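Local coordinates for protein lactate racemase (Thermoanaerobacterium thermosaccharolyticum, PDB 2YJG) that interconverts the D- and L-isomers of lactate, using a nickel pincer cofactor derived from nicotinic acid mononucleotide, at residues I4-G9 with I279-N284; I315-A320 with V372-D377. All coordinates share one frame; numbering follows the deposited sequence.

Contact 1 of 2, residues I4-G9 with I279-N284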
ATOM      1  N   ILE A   4      39.664 -21.088   2.965  1.00 23.89           N
ATOM      2  CA  ILE A   4      38.324 -21.030   3.552  1.00 24.84           C
ATOM      3  C   ILE A   4      37.667 -19.681   3.176  1.00 24.24           C
ATOM      4  O   ILE A   4      38.338 -18.677   3.161  1.00 26.38           O
ATOM      5  CB  ILE A   4      38.375 -21.268   5.128  1.00 25.69           C
ATOM      6  CG1 ILE A   4      39.098 -20.141   5.831  1.00 28.74           C
ATOM      7  CG2 ILE A   4      39.096 -22.599   5.480  1.00 25.62           C
ATOM      8  CD1 ILE A   4      38.911 -20.075   7.356  1.00 32.95           C
ATOM      9  N   GLU A   5      36.410 -19.704   2.741  1.00 22.94           N
ATOM     10  CA  GLU A   5      35.663 -18.503   2.453  1.00 22.87           C
ATOM     11  C   GLU A   5      34.683 -18.275   3.615  1.00 21.51           C
ATOM     12  O   GLU A   5      33.891 -19.158   3.946  1.00 19.95           O
ATOM     13  CB  GLU A   5      34.893 -18.581   1.158  1.00 23.84           C
ATOM     14  CG  GLU A   5      35.728 -18.497  -0.122  1.00 28.50           C
ATOM     15  CD  GLU A   5      34.879 -18.124  -1.354  1.00 36.75           C
ATOM     16  OE1 GLU A   5      33.623 -18.169  -1.279  1.00 40.44           O
ATOM     17  OE2 GLU A   5      35.479 -17.763  -2.394  1.00 42.64           O
ATOM     18  N   ILE A   6      34.805 -17.099   4.222  1.00 20.04           N
ATOM     19  CA  ILE A   6      34.043 -16.664   5.433  1.00 20.59           C
ATOM     20  C   ILE A   6      33.202 -15.428   5.067  1.00 19.97           C
ATOM     21  O   ILE A   6      33.759 -14.402   4.670  1.00 22.70           O
ATOM     22  CB  ILE A   6      35.055 -16.310   6.525  1.00 20.20           C
ATOM     23  CG1 ILE A   6      35.921 -17.560   6.829  1.00 21.57           C
ATOM     24  CG2 ILE A   6      34.448 -15.763   7.798  1.00 19.76           C
ATOM     25  CD1 ILE A   6      35.223 -18.660   7.514  1.00 18.28           C
ATOM     26  N   PRO A   7      31.888 -15.541   5.123  1.00 18.52           N
ATOM     27  CA  PRO A   7      30.901 -14.522   4.823  1.00 18.47           C
ATOM     28  C   PRO A   7      31.164 -13.324   5.699  1.00 17.09           C
ATOM     29  O   PRO A   7      31.488 -13.480   6.865  1.00 15.00           O
ATOM     30  CB  PRO A   7      29.607 -15.178   5.219  1.00 20.59           C
ATOM     31  CG  PRO A   7      29.897 -16.598   5.265  1.00 19.96           C
ATOM     32  CD  PRO A   7      31.272 -16.841   5.393  1.00 18.38           C
ATOM     33  N   TYR A   8      31.080 -12.139   5.121  1.00 16.10           N
ATOM     34  CA  TYR A   8      31.507 -10.900   5.801  1.00 15.76           C
ATOM     35  C   TYR A   8      30.979  -9.743   4.989  1.00 15.80           C
ATOM     36  O   TYR A   8      31.403  -9.530   3.834  1.00 14.87           O
ATOM     37  CB  TYR A   8      33.040 -10.816   5.886  1.00 15.38           C
ATOM     38  CG  TYR A   8      33.555  -9.595   6.630  1.00 16.04           C
ATOM     39  CD1 TYR A   8      33.779  -8.379   5.984  1.00 15.13           C
ATOM     40  CD2 TYR A   8      33.765  -9.638   8.000  1.00 15.98           C
ATOM     41  CE1 TYR A   8      34.177  -7.233   6.709  1.00 17.44           C
ATOM     42  CE2 TYR A   8      34.202  -8.503   8.718  1.00 14.23           C
ATOM     43  CZ  TYR A   8      34.451  -7.324   8.061  1.00 17.31           C
ATOM     44  OH  TYR A   8      34.892  -6.206   8.777  1.00 16.90           O
ATOM     45  N   GLY A   9      30.031  -9.017   5.569  1.00 15.29           N
ATOM     46  CA  GLY A   9      29.466  -7.895   4.933  1.00 15.49           C
ATOM     47  C   GLY A   9      28.900  -8.330   3.605  1.00 17.40           C
ATOM     48  O   GLY A   9      28.185  -9.325   3.552  1.00 15.77           O
ATOM     49  N   ILE A 279      40.655 -23.014  19.677  1.00 18.44           N
ATOM     50  CA  ILE A 279      40.321 -21.843  18.821  1.00 16.97           C
ATOM     51  C   ILE A 279      39.188 -22.229  17.864  1.00 16.87           C
ATOM     52  O   ILE A 279      39.187 -23.314  17.277  1.00 15.60           O
ATOM     53  CB  ILE A 279      41.543 -21.316  18.023  1.00 17.73           C
ATOM     54  CG1 ILE A 279      42.689 -20.920  18.943  1.00 19.99           C
ATOM     55  CG2 ILE A 279      41.215 -20.097  17.202  1.00 14.10           C
ATOM     56  CD1 ILE A 279      44.049 -20.586  18.133  1.00 19.74           C
ATOM     57  N   VAL A 280      38.215 -21.338  17.737  1.00 13.32           N
ATOM     58  CA  VAL A 280      37.189 -21.466  16.756  1.00 14.70           C
ATOM     59  C   VAL A 280      37.231 -20.209  15.888  1.00 14.21           C
ATOM     60  O   VAL A 280      37.388 -19.097  16.426  1.00 14.62           O
ATOM     61  CB  VAL A 280      35.810 -21.536  17.431  1.00 13.62           C
ATOM     62  CG1 VAL A 280      34.766 -21.619  16.409  1.00 14.65           C
ATOM     63  CG2 VAL A 280      35.705 -22.693  18.473  1.00 15.99           C
ATOM     64  N   ILE A 281      37.074 -20.363  14.570  1.00 13.75           N
ATOM     65  CA  ILE A 281      36.853 -19.264  13.624  1.00 14.42           C
ATOM     66  C   ILE A 281      35.481 -19.377  13.051  1.00 14.10           C
ATOM     67  O   ILE A 281      35.088 -20.438  12.541  1.00 13.96           O
ATOM     68  CB  ILE A 281      37.848 -19.261  12.437  1.00 13.89           C
ATOM     69  CG1 ILE A 281      39.248 -19.020  12.980  1.00 17.10           C
ATOM     70  CG2 ILE A 281      37.376 -18.259  11.383  1.00 13.92           C
ATOM     71  CD1 ILE A 281      40.386 -19.090  11.900  1.00 17.89           C
ATOM     72  N   THR A 282      34.695 -18.319  13.192  1.00 13.24           N
ATOM     73  CA  THR A 282      33.346 -18.330  12.614  1.00 13.33           C
ATOM     74  C   THR A 282      32.940 -16.920  12.100  1.00 14.63           C
ATOM     75  O   THR A 282      33.790 -16.010  12.025  1.00 14.39           O
ATOM     76  CB  THR A 282      32.345 -18.897  13.623  1.00 14.57           C
ATOM     77  OG1 THR A 282      31.122 -19.229  12.971  1.00 14.21           O
ATOM     78  CG2 THR A 282      32.128 -17.897  14.819  1.00 11.60           C
ATOM     79  N   SER A 283      31.704 -16.809  11.636  1.00 12.62           N
ATOM     80  CA  SER A 283      31.188 -15.544  11.087  1.00 12.88           C
ATOM     81  C   SER A 283      29.743 -15.380  11.475  1.00 12.99           C
ATOM     82  O   SER A 283      29.137 -16.276  12.057  1.00 13.54           O
ATOM     83  CB  SER A 283      31.291 -15.512   9.568  1.00 12.70           C
ATOM     84  OG  SER A 283      30.196 -16.136   8.999  1.00 13.85           O
ATOM     85  N   ASN A 284      29.175 -14.220  11.205  1.00 12.92           N
ATOM     86  CA  ASN A 284      27.745 -14.079  11.424  1.00 14.08           C
ATOM     87  C   ASN A 284      26.958 -14.077  10.144  1.00 14.59           C
ATOM     88  O   ASN A 284      25.998 -13.346  10.085  1.00 14.83           O
ATOM     89  CB  ASN A 284      27.368 -12.819  12.180  1.00 13.56           C
ATOM     90  CG  ASN A 284      26.345 -13.096  13.276  1.00 13.59           C
ATOM     91  OD1 ASN A 284      26.574 -13.974  14.071  1.00 12.08           O
ATOM     92  ND2 ASN A 284      25.178 -12.401  13.259  1.00 13.27           N
TER
HETATM   93  O   HOH W   1      29.442 -12.251   8.766  1.00 12.11           O
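Ile6 and Pro7 of strand 4-8 lie over Ser283 and Ile281, which face them from strand 279-283. The two strands belong to different sheets and run at 47°, their axes coming within 6.9 Å, so side chains rather than backbone pairing join them. CG2 of Ile6 stands anti to its backbone N and reaches CB of Ser283 at 3.6 Å. On the other branch, CD1 of Ile6 meets CG2 of Ile281 more loosely, at 4.4 Å. One beta-branched residue thus touches two neighbours on the same face of the parallel sheet.

Pro7 lies beside Ser283: its ring carbons CB, CG and CD all approach OG, with CG to OG 3.8 Å. Ser283 CB rests against Pro7 O at 3.4 Å. Proline, having no N-H, suits this position because Ile4 and Ile6 carry the backbone bonds to Phe15 and Leu13 of strand 11-16; its ring gives an apolar surface. Serine is small enough to let the strands close in, and its hydroxyl is engaged with Pro416 O and Gly285 N. A water 3.1 Å from Pro7 O also accepts a weak hydrogen bond from Asn284 N.

The link therefore rests on van der Waals packing and one water, without a direct polar bond between the strands; it sets the N-terminal hairpin on the parallel sheet, while the buried serine hydroxyl is satisfied by the main chain around it.

Contact 2 of 2, residues I315-A320 with V372-D377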
ATOM      1  N   ILE A 315      35.414 -14.289  15.447  1.00 12.18           N
ATOM      2  CA  ILE A 315      34.203 -14.105  14.690  1.00 12.01           C
ATOM      3  C   ILE A 315      34.383 -12.949  13.681  1.00 13.07           C
ATOM      4  O   ILE A 315      34.750 -11.841  14.061  1.00 12.44           O
ATOM      5  CB  ILE A 315      32.932 -13.856  15.584  1.00 12.79           C
ATOM      6  CG1 ILE A 315      31.744 -13.848  14.652  1.00 12.92           C
ATOM      7  CG2 ILE A 315      32.996 -12.580  16.366  1.00 11.36           C
ATOM      8  CD1 ILE A 315      30.384 -14.120  15.173  1.00 11.01           C
ATOM      9  N   ALA A 316      34.084 -13.222  12.411  1.00 12.78           N
ATOM     10  CA  ALA A 316      34.107 -12.202  11.414  1.00 12.90           C
ATOM     11  C   ALA A 316      32.701 -11.723  11.236  1.00 11.61           C
ATOM     12  O   ALA A 316      31.841 -12.496  10.889  1.00 12.85           O
ATOM     13  CB  ALA A 316      34.685 -12.713  10.089  1.00 14.35           C
ATOM     14  N   ALA A 317      32.498 -10.427  11.507  1.00 10.79           N
ATOM     15  CA  ALA A 317      31.186  -9.748  11.486  1.00 11.36           C
ATOM     16  C   ALA A 317      31.452  -8.252  11.184  1.00 11.93           C
ATOM     17  O   ALA A 317      32.070  -7.544  11.969  1.00 13.50           O
ATOM     18  CB  ALA A 317      30.434  -9.927  12.844  1.00  9.98           C
ATOM     19  N   GLU A 318      31.063  -7.800  10.002  1.00 13.47           N
ATOM     20  CA  GLU A 318      31.397  -6.425   9.560  1.00 13.01           C
ATOM     21  C   GLU A 318      30.811  -5.409  10.509  1.00 12.06           C
ATOM     22  O   GLU A 318      31.464  -4.426  10.868  1.00 10.74           O
ATOM     23  CB  GLU A 318      30.841  -6.213   8.164  1.00 13.02           C
ATOM     24  CG  GLU A 318      31.047  -4.828   7.638  1.00 10.89           C
ATOM     25  CD  GLU A 318      30.476  -4.595   6.281  1.00 15.75           C
ATOM     26  OE1 GLU A 318      29.248  -4.788   6.082  1.00 14.96           O
ATOM     27  OE2 GLU A 318      31.273  -4.171   5.400  1.00 17.66           O
ATOM     28  N   CYS A 319      29.579  -5.665  10.967  1.00 12.19           N
ATOM     29  CA  CYS A 319      28.921  -4.763  11.919  1.00 13.43           C
ATOM     30  C   CYS A 319      28.881  -3.327  11.422  1.00 13.52           C
ATOM     31  O   CYS A 319      29.217  -2.398  12.139  1.00 12.89           O
ATOM     32  CB  CYS A 319      29.544  -4.832  13.326  1.00 13.71           C
ATOM     33  SG  CYS A 319      29.452  -6.524  14.052  1.00 13.92           S
ATOM     34  N   ALA A 320      28.480  -3.178  10.181  1.00 14.44           N
ATOM     35  CA  ALA A 320      28.445  -1.873   9.517  1.00 16.12           C
ATOM     36  C   ALA A 320      27.616  -0.857  10.294  1.00 16.74           C
ATOM     37  O   ALA A 320      27.906   0.333  10.208  1.00 18.46           O
ATOM     38  CB  ALA A 320      27.834  -2.028   8.085  1.00 15.72           C
ATOM     39  N   VAL A 372      36.841 -13.500  23.088  1.00 15.12           N
ATOM     40  CA  VAL A 372      36.296 -13.305  21.767  1.00 14.97           C
ATOM     41  C   VAL A 372      37.118 -12.239  21.076  1.00 14.41           C
ATOM     42  O   VAL A 372      37.492 -11.177  21.691  1.00 16.41           O
ATOM     43  CB  VAL A 372      34.817 -12.945  21.815  1.00 14.82           C
ATOM     44  CG1 VAL A 372      34.267 -12.618  20.402  1.00 12.12           C
ATOM     45  CG2 VAL A 372      34.025 -14.093  22.469  1.00 15.25           C
ATOM     46  N   ILE A 373      37.480 -12.563  19.846  1.00 13.23           N
ATOM     47  CA  ILE A 373      38.181 -11.637  18.963  1.00 12.73           C
ATOM     48  C   ILE A 373      37.260 -11.316  17.823  1.00 12.63           C
ATOM     49  O   ILE A 373      36.744 -12.224  17.158  1.00 13.01           O
ATOM     50  CB  ILE A 373      39.531 -12.214  18.389  1.00 12.69           C
ATOM     51  CG1 ILE A 373      40.521 -12.425  19.513  1.00 16.72           C
ATOM     52  CG2 ILE A 373      40.134 -11.262  17.309  1.00 13.63           C
ATOM     53  CD1 ILE A 373      41.569 -13.413  19.238  1.00 17.53           C
ATOM     54  N   MET A 374      37.008 -10.034  17.585  1.00 11.88           N
ATOM     55  CA  MET A 374      36.145  -9.688  16.472  1.00 11.84           C
ATOM     56  C   MET A 374      36.957  -9.056  15.302  1.00 12.72           C
ATOM     57  O   MET A 374      37.656  -8.068  15.466  1.00 13.38           O
ATOM     58  CB  MET A 374      35.006  -8.752  16.888  1.00 13.18           C
ATOM     59  CG  MET A 374      34.017  -9.289  17.901  1.00 13.24           C
ATOM     60  SD  MET A 374      32.576  -8.216  18.080  1.00 13.14           S
ATOM     61  CE  MET A 374      31.682  -8.631  16.661  1.00  8.18           C
ATOM     62  N   VAL A 375      36.844  -9.656  14.134  1.00 12.53           N
ATOM     63  CA  VAL A 375      37.245  -9.054  12.860  1.00 13.13           C
ATOM     64  C   VAL A 375      36.049  -8.289  12.356  1.00 13.49           C
ATOM     65  O   VAL A 375      35.023  -8.857  11.998  1.00 11.99           O
ATOM     66  CB  VAL A 375      37.715 -10.165  11.810  1.00 13.91           C
ATOM     67  CG1 VAL A 375      37.992  -9.602  10.391  1.00 14.86           C
ATOM     68  CG2 VAL A 375      38.961 -10.950  12.366  1.00 14.65           C
ATOM     69  N   THR A 376      36.217  -6.960  12.279  1.00 13.87           N
ATOM     70  CA  THR A 376      35.135  -6.051  12.103  1.00 15.17           C
ATOM     71  C   THR A 376      35.667  -4.735  11.545  1.00 15.58           C
ATOM     72  O   THR A 376      36.835  -4.505  11.592  1.00 15.30           O
ATOM     73  CB  THR A 376      34.421  -5.846  13.451  1.00 15.48           C
ATOM     74  OG1 THR A 376      33.180  -5.242  13.199  1.00 13.91           O
ATOM     75  CG2 THR A 376      35.228  -5.002  14.419  1.00 18.30           C
ATOM     76  N   ASP A 377      34.767  -3.935  10.997  1.00 17.06           N
ATOM     77  CA  ASP A 377      35.029  -2.595  10.480  1.00 19.05           C
ATOM     78  C   ASP A 377      35.720  -1.787  11.528  1.00 19.78           C
ATOM     79  O   ASP A 377      35.329  -1.870  12.691  1.00 19.10           O
ATOM     80  CB  ASP A 377      33.681  -1.967  10.118  1.00 19.80           C
ATOM     81  CG  ASP A 377      33.798  -0.719   9.299  1.00 26.24           C
ATOM     82  OD1 ASP A 377      34.272   0.337   9.847  1.00 29.85           O
ATOM     83  OD2 ASP A 377      33.347  -0.789   8.118  1.00 28.63           O
TER
HETATM   84  O   HOH W   2      33.398  -2.858   5.910  1.00 19.39           O
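Ile315 and Met374 are bridge partners on adjacent parallel strands, and their side chains lie side by side, pointing the same way. CG2 of Ile315 packs on CG of Met374 at 3.8 Å. Met374 then bends at chi3 (77°), which carries CE toward Cys319 SG, 4.0 Å away. An unbranched, flexible thioether suits a place where the side chain reaches past the end of the partner strand to Cys319.

Beneath these side chains runs the backbone ladder. Ile315 N donates to Ile373 O at 3.0 Å, Val375 N to Ile315 O, and Ala317 N to Val375 O, nearly straight at 172°. Past the regular strands, Thr376 continues the link with its side chain: OG1 is anti to the backbone N and comes 2.8 Å from Ala317 O and 3.0 Å from Glu318 O. Its single proton could serve either carbonyl, while Asn380 ND2 also bonds to this oxygen. Asp377 N adds a weak bond to Glu318 O, and a water between the loops donates to Asp377 OD2 at 3.0 Å, its approach to Glu318 OE2 being doubtfully short.

Further out, Ser296 and Met300 of helix 293-305 cover Met374. On the opposite face, Ala316 and Val375 pair at CB: the small alanine lies under Ile6 and Tyr8, and Val375 meets Ala398 of helix 395-405. On helix 293-305 the side chain of Gln295, which by similarity binds substrate, lies about 7 Å from that of Cys319.

A backbone ladder flanked by apolar side chains thus gives way to polar links between the loops, through the threonine hydroxyl and a water. Glu318 OE2 and Asp377 OD2 are 4.8 Å apart, and the water could ease their repulsion if both are charged.

In the fold
Both contacts are largely buried and share the parallel sheet of the C-terminal domain, in which strands 279-283 and 311-316 are neighbours; their centres lie about 9 Å apart. Contact 2 works within that sheet, joining edge to edge two strands that follow one another across it, whereas contact 1 stacks a separate hairpin on one of its faces. Hence backbone bonds dominate contact 2 and side-chain packing contact 1. Probable hydrogen bonds from Ala316 N to Thr282 O and from Asn284 N to Ala316 O connect them directly. Tyr8 reaches from the hairpin to the loop ends of contact 2, where partly exposed carboxylates replace the apolar interior.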